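Local coordinates for putative primary metabolism protein HVA1 (Cryptococcus neoformans, PDB 4P5N), which may play a role in primary metabolism and is associated with the virulence of this fungus in mammals, at residues Thr18-Thr21 with Gly26-Glu29. Sequence-based numbering, arbitrary orientation.
Sequences TVYT and GKHE
Tyr-20 and Glu-29 both carry CG anti to the backbone N (chi1 170° and 178°); both side chains rise from the same face of the sheet and cross obliquely. The carboxylate sets OE1 at the ring edge, 3.6 Å from Tyr-20 CD2, with the two planes turned 63° apart. Lys-27, extended beyond CG, runs on that face, crossing the tyrosine at about a right angle with Lys-27 CD 3.7 Å from Tyr-20 CE2. Its NZ comes to Glu-29 OE1 from above the carboxylate plane, a salt bridge of 3.0 Å. On the side of Glu-29 away from Lys-27, Thr-18 CG2 packs against Glu-29 CG at 3.8 Å. The segments belong to neighbouring antiparallel strands of a β-hairpin in the Tudor domain, an SH3-like fold. Thr-21 and His-28 form a hydrogen-bonded pair: His-28 N donates to Thr-21 O at 2.9 Å in a nearly straight bond, and Thr-21 N returns one to His-28 O. Glu-29 CA adds a CA-H...O contact to Val-19 O at 3.2 Å. On the opposite face Thr-21 CG2 lies alongside His-28 CB, 3.8 Å away, and at the imidazole edge. The buried imidazole is held through ND1 by Asp-57 and stacks with Tyr-23, while Thr-21 OG1 binds a cadmium ion together with His-65.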
loop_
_atom_site.group_PDB
_atom_site.type_symbol
_atom_site.label_atom_id
_atom_site.label_comp_id
_atom_site.label_asym_id
_atom_site.label_seq_id
_atom_site.Cartn_x
_atom_site.Cartn_y
_atom_site.Cartn_z
ATOM N N THR A 18 14.913 1.977 -10.730
ATOM C CA THR A 18 14.809 2.816 -9.549
ATOM C C THR A 18 13.809 3.926 -9.804
ATOM O O THR A 18 13.974 4.693 -10.752
ATOM C CB THR A 18 16.149 3.477 -9.188
ATOM O OG1 THR A 18 17.166 2.477 -9.061
ATOM C CG2 THR A 18 16.027 4.218 -7.866
ATOM N N VAL A 19 12.782 4.005 -8.951
ATOM C CA VAL A 19 11.801 5.099 -9.003
ATOM C C VAL A 19 11.907 5.976 -7.754
ATOM O O VAL A 19 12.424 5.542 -6.723
ATOM C CB VAL A 19 10.353 4.600 -9.218
ATOM C CG1 VAL A 19 10.216 4.007 -10.611
ATOM C CG2 VAL A 19 9.918 3.614 -8.124
ATOM N N TYR A 20 11.378 7.195 -7.848
ATOM C CA TYR A 20 11.539 8.215 -6.822
ATOM C C TYR A 20 10.273 9.061 -6.728
ATOM O O TYR A 20 9.727 9.483 -7.741
ATOM C CB TYR A 20 12.719 9.124 -7.214
ATOM C CG TYR A 20 12.874 10.376 -6.382
ATOM C CD1 TYR A 20 12.168 11.555 -6.701
ATOM C CD2 TYR A 20 13.747 10.402 -5.295
ATOM C CE1 TYR A 20 12.320 12.705 -5.948
ATOM C CE2 TYR A 20 13.909 11.556 -4.535
ATOM C CZ TYR A 20 13.195 12.703 -4.861
ATOM O OH TYR A 20 13.357 13.846 -4.110
ATOM N N THR A 21 9.828 9.316 -5.511
ATOM C CA THR A 21 8.821 10.321 -5.271
ATOM C C THR A 21 9.154 11.092 -3.991
ATOM O O THR A 21 9.513 10.487 -2.992
ATOM C CB THR A 21 7.416 9.706 -5.184
ATOM O OG1 THR A 21 6.479 10.759 -4.964
ATOM C CG2 THR A 21 7.303 8.650 -4.071
ATOM N N GLY A 26 10.792 13.922 3.334
ATOM C CA GLY A 26 11.455 12.695 2.927
ATOM C C GLY A 26 11.199 12.330 1.496
ATOM O O GLY A 26 10.737 13.155 0.695
ATOM N N LYS A 27 11.533 11.092 1.166
ATOM C CA LYS A 27 11.328 10.563 -0.161
ATOM C C LYS A 27 10.985 9.076 -0.049
ATOM O O LYS A 27 11.220 8.427 1.001
ATOM C CB LYS A 27 12.612 10.738 -1.006
ATOM C CG LYS A 27 13.755 9.835 -0.560
ATOM C CD LYS A 27 15.024 9.955 -1.382
ATOM C CE LYS A 27 16.042 8.954 -0.858
ATOM N NZ LYS A 27 17.328 9.078 -1.600
ATOM N N HIS A 28 10.474 8.536 -1.143
ATOM C CA HIS A 28 10.438 7.082 -1.323
ATOM C C HIS A 28 11.158 6.775 -2.616
ATOM O O HIS A 28 10.723 7.199 -3.702
ATOM C CB HIS A 28 9.006 6.571 -1.390
ATOM C CG HIS A 28 8.206 6.927 -0.183
ATOM N ND1 HIS A 28 8.431 6.357 1.051
ATOM C CD2 HIS A 28 7.219 7.839 -0.005
ATOM C CE1 HIS A 28 7.596 6.879 1.934
ATOM N NE2 HIS A 28 6.852 7.784 1.317
ATOM N N GLU A 29 12.271 6.053 -2.484
ATOM C CA GLU A 29 13.108 5.681 -3.613
ATOM C C GLU A 29 13.493 4.213 -3.514
ATOM O O GLU A 29 13.934 3.767 -2.456
ATOM C CB GLU A 29 14.375 6.540 -3.619
ATOM C CG GLU A 29 15.348 6.198 -4.735
ATOM C CD GLU A 29 16.564 7.113 -4.762
ATOM O OE1 GLU A 29 16.455 8.283 -4.328
ATOM O OE2 GLU A 29 17.646 6.672 -5.223
#